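Periplasmic binding protein/LacI transcriptional regulator (Burkholderia graminis C4D1M, PDB 5HQJ) binds D-arabinose in its alpha-pyranose form and is probably the sugar-capturing component of an ABC transporter. Local coordinates at residues K27-A32 / H84-A89; A32-V37 / S71-I76. One frame throughout, in Å; residues are numbered along the deposited sequence.

Interaction 1 (K27-A32 / H84-A89)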
ATOM      1  N   LYS A  27       4.584   7.508 -29.762  1.00 43.01           N
ATOM      2  CA  LYS A  27       5.980   7.773 -29.443  1.00 42.06           C
ATOM      3  C   LYS A  27       6.191   9.188 -28.901  1.00 52.02           C
ATOM      4  O   LYS A  27       7.176   9.448 -28.203  1.00 64.10           O
ATOM      5  CB  LYS A  27       6.856   7.552 -30.677  1.00 57.70           C
ATOM      6  CG  LYS A  27       6.551   8.491 -31.834  1.00 57.91           C
ATOM      7  CD  LYS A  27       7.604   8.381 -32.923  1.00 60.45           C
ATOM      8  CE  LYS A  27       7.434   9.487 -33.946  1.00 70.62           C
ATOM      9  NZ  LYS A  27       7.516   8.980 -35.344  1.00 89.14           N
ATOM     10  N   ASP A  28       5.272  10.098 -29.215  1.00 46.41           N
ATOM     11  CA  ASP A  28       5.333  11.461 -28.677  1.00 48.88           C
ATOM     12  C   ASP A  28       4.659  11.577 -27.307  1.00 47.20           C
ATOM     13  O   ASP A  28       4.742  12.628 -26.653  1.00 37.05           O
ATOM     14  CB  ASP A  28       4.680  12.457 -29.644  1.00 41.96           C
ATOM     15  CG  ASP A  28       5.299  12.419 -31.021  1.00 48.01           C
ATOM     16  OD1 ASP A  28       6.545  12.325 -31.110  1.00 46.84           O
ATOM     17  OD2 ASP A  28       4.532  12.475 -32.009  1.00 47.60           O
ATOM     18  N   ILE A  29       3.996  10.505 -26.872  1.00 51.12           N
ATOM     19  CA  ILE A  29       3.337  10.500 -25.571  1.00 41.04           C
ATOM     20  C   ILE A  29       4.339  10.217 -24.481  1.00 33.01           C
ATOM     21  O   ILE A  29       5.174   9.316 -24.585  1.00 37.23           O
ATOM     22  CB  ILE A  29       2.212   9.470 -25.483  1.00 34.57           C
ATOM     23  CG1 ILE A  29       1.119   9.793 -26.495  1.00 34.09           C
ATOM     24  CG2 ILE A  29       1.585   9.462 -24.074  1.00 27.81           C
ATOM     25  CD1 ILE A  29       0.006   8.752 -26.562  1.00 28.77           C
ATOM     26  N   SER A  30       4.230  11.000 -23.422  1.00 30.10           N
ATOM     27  CA  SER A  30       5.130  10.925 -22.293  1.00 31.63           C
ATOM     28  C   SER A  30       4.298  10.793 -21.032  1.00 41.71           C
ATOM     29  O   SER A  30       3.421  11.633 -20.773  1.00 28.87           O
ATOM     30  CB  SER A  30       6.011  12.174 -22.226  1.00 42.97           C
ATOM     31  OG  SER A  30       7.128  11.971 -21.387  1.00 52.30           O
ATOM     32  N   VAL A  31       4.577   9.739 -20.263  1.00 33.10           N
ATOM     33  CA  VAL A  31       3.906   9.483 -18.993  1.00 27.15           C
ATOM     34  C   VAL A  31       4.921   9.226 -17.896  1.00 24.01           C
ATOM     35  O   VAL A  31       5.979   8.642 -18.126  1.00 23.56           O
ATOM     36  CB  VAL A  31       2.935   8.278 -19.087  1.00 26.19           C
ATOM     37  CG1 VAL A  31       1.868   8.569 -20.121  1.00 27.31           C
ATOM     38  CG2 VAL A  31       3.668   6.951 -19.399  1.00 27.15           C
ATOM     39  N   ALA A  32       4.558   9.639 -16.700  1.00 23.86           N
ATOM     40  CA  ALA A  32       5.395   9.528 -15.535  1.00 23.41           C
ATOM     41  C   ALA A  32       4.607   8.848 -14.413  1.00 26.07           C
ATOM     42  O   ALA A  32       3.433   9.164 -14.209  1.00 25.05           O
ATOM     43  CB  ALA A  32       5.891  10.901 -15.103  1.00 25.41           C
ATOM     44  N   HIS A  84       6.142  19.550 -20.115  1.00 42.57           N
ATOM     45  CA  HIS A  84       4.974  19.328 -20.952  1.00 48.30           C
ATOM     46  C   HIS A  84       4.731  17.827 -21.122  1.00 43.52           C
ATOM     47  O   HIS A  84       4.367  17.368 -22.211  1.00 44.72           O
ATOM     48  CB  HIS A  84       5.141  19.985 -22.332  1.00 58.85           C
ATOM     49  CG  HIS A  84       5.287  21.475 -22.293  1.00 61.23           C
ATOM     50  ND1 HIS A  84       5.754  22.198 -23.371  1.00 77.41           N
ATOM     51  CD2 HIS A  84       5.030  22.379 -21.318  1.00 60.57           C
ATOM     52  CE1 HIS A  84       5.781  23.481 -23.059  1.00 80.09           C
ATOM     53  NE2 HIS A  84       5.347  23.618 -21.819  1.00 72.76           N
ATOM     54  N   VAL A  85       4.947  17.054 -20.061  1.00 37.37           N
ATOM     55  CA  VAL A  85       4.630  15.629 -20.138  1.00 41.66           C
ATOM     56  C   VAL A  85       3.124  15.508 -20.140  1.00 36.41           C
ATOM     57  O   VAL A  85       2.406  16.421 -19.719  1.00 36.15           O
ATOM     58  CB  VAL A  85       5.244  14.794 -18.994  1.00 52.69           C
ATOM     59  CG1 VAL A  85       6.745  15.056 -18.899  1.00 73.54           C
ATOM     60  CG2 VAL A  85       4.535  15.042 -17.652  1.00 35.35           C
ATOM     61  N   ASP A  86       2.650  14.378 -20.635  1.00 34.57           N
ATOM     62  CA  ASP A  86       1.252  14.249 -20.992  1.00 39.56           C
ATOM     63  C   ASP A  86       0.406  13.648 -19.873  1.00 31.00           C
ATOM     64  O   ASP A  86      -0.790  13.944 -19.772  1.00 35.59           O
ATOM     65  CB  ASP A  86       1.146  13.411 -22.269  1.00 32.29           C
ATOM     66  CG  ASP A  86       1.896  14.043 -23.424  1.00 41.65           C
ATOM     67  OD1 ASP A  86       2.963  13.528 -23.803  1.00 33.84           O
ATOM     68  OD2 ASP A  86       1.429  15.088 -23.930  1.00 51.06           O
ATOM     69  N   GLY A  87       1.034  12.822 -19.035  1.00 29.29           N
ATOM     70  CA  GLY A  87       0.322  12.108 -17.992  1.00 31.40           C
ATOM     71  C   GLY A  87       1.154  11.834 -16.762  1.00 33.17           C
ATOM     72  O   GLY A  87       2.349  11.570 -16.849  1.00 28.29           O
ATOM     73  N   ILE A  88       0.498  11.894 -15.607  1.00 26.13           N
ATOM     74  CA  ILE A  88       1.111  11.628 -14.317  1.00 25.38           C
ATOM     75  C   ILE A  88       0.221  10.708 -13.489  1.00 27.69           C
ATOM     76  O   ILE A  88      -0.953  11.019 -13.239  1.00 28.80           O
ATOM     77  CB  ILE A  88       1.337  12.908 -13.507  1.00 27.20           C
ATOM     78  CG1 ILE A  88       2.183  13.905 -14.298  1.00 29.13           C
ATOM     79  CG2 ILE A  88       1.968  12.564 -12.156  1.00 28.53           C
ATOM     80  CD1 ILE A  88       2.272  15.276 -13.651  1.00 31.18           C
ATOM     81  N   ALA A  89       0.795   9.603 -13.041  1.00 27.35           N
ATOM     82  CA  ALA A  89       0.156   8.732 -12.061  1.00 20.44           C
ATOM     83  C   ALA A  89       0.999   8.756 -10.800  1.00 27.78           C
ATOM     84  O   ALA A  89       2.236   8.618 -10.855  1.00 21.49           O
ATOM     85  CB  ALA A  89       0.012   7.307 -12.588  1.00 21.05           C
TER
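Ahead of strand 30-32, Ile29 rests its CA 3.5 Å from Asp86 OD1, and the same oxygen takes the next amide: Ser30 N donates to Asp86 OD1 at 2.9 Å, on the anti lone pair, with 146° at the hydrogen. Asp86 CG lies anti to its own carbonyl carbon (chi1 -59°), which sets CG beside the backbone N and brings OD1 to Ser30 N. Ser30 O then receives Asp86 N at 2.9 Å and a weak bond from Gly87 N. Asp86 thus holds the backbone N and O of Ser30 with its carboxylate and its own amide, while Ser30 OG packs 4.0 Å from Val85 CG1. Val31 is paired with Gly87 in the parallel bridge, its CA 3.4 Å from Gly87 O. Ala32 continues the pairing, its N bonded to Gly87 O at 2.9 Å and its O, nearly straight, to Ala89 N at 2.9 Å. The strand axes run 18° from parallel. Asp86 OD2 has a salt bridge to Lys24. In this lobe's parallel sheet, strand 59-62 connects to strand 87-90 through helix 71-82, a beta-alpha-beta crossover passing strand 30-34; that helix covers Ala32 and Ile88, and helix 269-284 covers Val31 and Ala89.

Interaction 2 (A32-V37 / S71-I76). With 64K (alpha-D-arabinopyranose), chain B.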
ATOM      1  N   ALA A  32       4.558   9.639 -16.700  1.00 23.86           N
ATOM      2  CA  ALA A  32       5.395   9.528 -15.535  1.00 23.41           C
ATOM      3  C   ALA A  32       4.607   8.848 -14.413  1.00 26.07           C
ATOM      4  O   ALA A  32       3.433   9.164 -14.209  1.00 25.05           O
ATOM      5  CB  ALA A  32       5.891  10.901 -15.103  1.00 25.41           C
ATOM      6  N   VAL A  33       5.253   7.912 -13.719  1.00 21.28           N
ATOM      7  CA  VAL A  33       4.645   7.235 -12.582  1.00 19.24           C
ATOM      8  C   VAL A  33       5.509   7.402 -11.345  1.00 20.61           C
ATOM      9  O   VAL A  33       6.733   7.211 -11.399  1.00 21.68           O
ATOM     10  CB  VAL A  33       4.419   5.748 -12.882  1.00 19.70           C
ATOM     11  CG1 VAL A  33       3.645   5.113 -11.754  1.00 19.36           C
ATOM     12  CG2 VAL A  33       3.652   5.570 -14.171  1.00 17.90           C
ATOM     13  N   ILE A  34       4.862   7.767 -10.242  1.00 21.52           N
ATOM     14  CA  ILE A  34       5.536   8.186  -9.010  1.00 20.80           C
ATOM     15  C   ILE A  34       5.125   7.296  -7.865  1.00 20.32           C
ATOM     16  O   ILE A  34       3.928   7.279  -7.504  1.00 19.51           O
ATOM     17  CB  ILE A  34       5.167   9.666  -8.627  1.00 22.77           C
ATOM     18  CG1 ILE A  34       5.431  10.598  -9.810  1.00 24.06           C
ATOM     19  CG2 ILE A  34       5.923  10.132  -7.354  1.00 25.18           C
ATOM     20  CD1 ILE A  34       4.856  11.995  -9.657  1.00 25.97           C
ATOM     21  N   PRO A  35       6.077   6.550  -7.289  1.00 19.18           N
ATOM     22  CA  PRO A  35       5.750   5.829  -6.061  1.00 18.59           C
ATOM     23  C   PRO A  35       5.811   6.740  -4.843  1.00 21.69           C
ATOM     24  O   PRO A  35       6.168   7.914  -4.989  1.00 22.48           O
ATOM     25  CB  PRO A  35       6.849   4.762  -5.996  1.00 17.69           C
ATOM     26  CG  PRO A  35       8.033   5.473  -6.563  1.00 24.89           C
ATOM     27  CD  PRO A  35       7.461   6.237  -7.729  1.00 19.06           C
ATOM     28  N   LYS A  36       5.513   6.198  -3.672  1.00 19.81           N
ATOM     29  CA  LYS A  36       5.651   6.984  -2.443  1.00 21.25           C
ATOM     30  C   LYS A  36       7.136   7.257  -2.198  1.00 30.76           C
ATOM     31  O   LYS A  36       7.495   8.282  -1.621  1.00 25.17           O
ATOM     32  CB  LYS A  36       5.033   6.262  -1.240  1.00 20.80           C
ATOM     33  CG  LYS A  36       3.474   6.350  -1.156  1.00 20.55           C
ATOM     34  CD  LYS A  36       2.947   5.665   0.119  1.00 29.94           C
ATOM     35  CE  LYS A  36       1.414   5.650   0.202  1.00 23.40           C
ATOM     36  NZ  LYS A  36       0.951   5.179   1.536  1.00 23.60           N
ATOM     37  N   VAL A  37       7.972   6.313  -2.635  1.00 24.18           N
ATOM     38  CA  VAL A  37       9.430   6.364  -2.463  1.00 30.51           C
ATOM     39  C   VAL A  37       9.981   5.055  -3.000  1.00 39.88           C
ATOM     40  O   VAL A  37       9.214   4.146  -3.283  1.00 23.65           O
ATOM     41  CB  VAL A  37       9.890   6.493  -0.991  1.00 28.19           C
ATOM     42  CG1 VAL A  37      10.198   7.958  -0.572  1.00 24.52           C
ATOM     43  CG2 VAL A  37       8.913   5.777  -0.026  1.00 26.73           C
ATOM     44  N   SER A  71       6.408  17.844   0.305  1.00 39.46           N
ATOM     45  CA  SER A  71       7.101  18.829  -0.511  1.00 42.77           C
ATOM     46  C   SER A  71       7.890  18.142  -1.619  1.00 37.18           C
ATOM     47  O   SER A  71       8.045  18.681  -2.714  1.00 47.53           O
ATOM     48  CB  SER A  71       8.048  19.676   0.346  1.00 41.84           C
ATOM     49  OG  SER A  71       7.767  19.491   1.724  1.00 63.44           O
ATOM     50  N   THR A  72       8.404  16.951  -1.329  1.00 38.26           N
ATOM     51  CA  THR A  72       9.239  16.242  -2.283  1.00 37.73           C
ATOM     52  C   THR A  72       8.452  15.854  -3.543  1.00 35.70           C
ATOM     53  O   THR A  72       8.987  15.892  -4.654  1.00 41.44           O
ATOM     54  CB  THR A  72       9.827  14.964  -1.683  1.00 45.02           C
ATOM     55  OG1 THR A  72      10.382  15.228  -0.381  1.00 45.05           O
ATOM     56  CG2 THR A  72      10.899  14.415  -2.625  1.00 36.34           C
ATOM     57  N   GLN A  73       7.186  15.490  -3.365  1.00 36.63           N
ATOM     58  CA  GLN A  73       6.357  15.096  -4.509  1.00 31.50           C
ATOM     59  C   GLN A  73       5.793  16.310  -5.247  1.00 35.29           C
ATOM     60  O   GLN A  73       5.518  16.232  -6.434  1.00 34.98           O
ATOM     61  CB  GLN A  73       5.214  14.163  -4.069  1.00 30.85           C
ATOM     62  CG  GLN A  73       5.598  12.662  -3.972  1.00 27.96           C
ATOM     63  CD  GLN A  73       4.412  11.776  -3.589  1.00 26.60           C
ATOM     64  OE1 GLN A  73       3.467  12.232  -2.967  1.00 27.23           O
ATOM     65  NE2 GLN A  73       4.462  10.506  -3.979  1.00 24.78           N
ATOM     66  N   VAL A  74       5.647  17.448  -4.569  1.00 36.99           N
ATOM     67  CA  VAL A  74       5.241  18.663  -5.277  1.00 36.72           C
ATOM     68  C   VAL A  74       6.336  19.071  -6.274  1.00 37.50           C
ATOM     69  O   VAL A  74       6.049  19.378  -7.428  1.00 37.90           O
ATOM     70  CB  VAL A  74       4.929  19.837  -4.298  1.00 40.35           C
ATOM     71  CG1 VAL A  74       4.515  21.094  -5.058  1.00 44.34           C
ATOM     72  CG2 VAL A  74       3.824  19.436  -3.341  1.00 38.05           C
ATOM     73  N   GLN A  75       7.593  19.052  -5.835  1.00 45.89           N
ATOM     74  CA  GLN A  75       8.694  19.427  -6.714  1.00 43.01           C
ATOM     75  C   GLN A  75       8.697  18.571  -7.972  1.00 37.11           C
ATOM     76  O   GLN A  75       8.892  19.088  -9.078  1.00 46.55           O
ATOM     77  CB  GLN A  75      10.042  19.310  -5.989  1.00 47.12           C
ATOM     78  CG  GLN A  75      10.354  20.499  -5.101  1.00 70.04           C
ATOM     79  CD  GLN A  75      10.389  21.806  -5.877  1.00 72.89           C
ATOM     80  OE1 GLN A  75      11.084  21.918  -6.890  1.00 72.40           O
ATOM     81  NE2 GLN A  75       9.611  22.792  -5.424  1.00 65.13           N
ATOM     82  N   ILE A  76       8.440  17.273  -7.817  1.00 44.04           N
ATOM     83  CA  ILE A  76       8.443  16.362  -8.965  1.00 44.88           C
ATOM     84  C   ILE A  76       7.364  16.720  -9.980  1.00 33.86           C
ATOM     85  O   ILE A  76       7.601  16.692 -11.189  1.00 35.76           O
ATOM     86  CB  ILE A  76       8.253  14.903  -8.535  1.00 42.21           C
ATOM     87  CG1 ILE A  76       9.494  14.417  -7.787  1.00 39.66           C
ATOM     88  CG2 ILE A  76       8.017  14.019  -9.765  1.00 38.31           C
ATOM     89  CD1 ILE A  76       9.349  13.036  -7.161  1.00 36.33           C
TER
HETATM   90  O2  64K B 401      -0.277  -0.068  -0.244  1.00 16.25           O
HETATM   91  C2  64K B 401       0.876   0.245   0.609  1.00 23.94           C
HETATM   92  C3  64K B 401       1.648  -1.022   0.796  1.00 16.72           C
HETATM   93  O3  64K B 401       0.954  -1.844   1.708  1.00 17.68           O
HETATM   94  C4  64K B 401       3.020  -0.771   1.411  1.00 25.40           C
HETATM   95  O4  64K B 401       2.926  -0.328   2.778  1.00 27.04           O
HETATM   96  C5  64K B 401       3.718   0.268   0.657  1.00 16.43           C
HETATM   97  O5  64K B 401       2.964   1.501   0.751  1.00 16.05           O
HETATM   98  C1  64K B 401       1.731   1.287  -0.056  1.00 22.94           C
HETATM   99  O1  64K B 401       1.029   2.469  -0.096  1.00 12.46           O
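Ile34 and Gln73 meet at an oblique angle, the methyl CG2 of the isoleucine lying 3.7 Å from the amide nitrogen NE2 of the glutamine. Gln73 reaches this point as an extended chain: CG is anti to the carbonyl carbon (chi1 -85°) and chi2 is -178°, so the amide is carried from the helix to the end of the strand. There NE2 makes a weak bond to Pro35 O at 3.3 Å, bent to 134° at the hydrogen, and another hydrogen bond to Ser91 O; two backbone carbonyls therefore share this buried amide nitrogen. Ile34 and Ile76 run past each other in opposite senses, with Ile34 CD1 3.8 Å from Ile76 CG2. Such packing of helix 71-82 on strand 30-34 belongs to the three-layer alpha/beta/alpha (Rossmann-like) lobe of a periplasmic binding protein, in which loops at the C-terminal ends of the parallel strands border the sugar cleft. Lys36 lies on such a loop and its CB points away from the helix. Its chain is extended beyond CG, carrying NZ to a weak hydrogen bond with O1 of alpha-D-arabinopyranose at 3.2 Å. Asn164 OD1 also receives a hydrogen bond from NZ, while Lys36 O is bonded by Asn93 ND2.

Strand 30-34 serves both contacts, and they share Ala32: interaction 1 pairs residues 30-32 of the strand with strand 87-90, and interaction 2 sets Ile34 and the residues just after the strand against helix 71-82, which precedes strand 87-90 in the chain. Their centres lie 15 Å apart. Sheet pairing carries on from one to the other, since Ile34 N lies 2.8 Å from Ala89 O, a probable hydrogen bond, and Ile88 CG2 packs 3.9 Å from Ile34 CD1. Distance to the sugar separates them: the side chain of Ala89 stays about 13 Å from alpha-D-arabinopyranose, whereas Lys36 of interaction 2 touches it alongside pocket residues such as Asp116, Arg168 and Asp247.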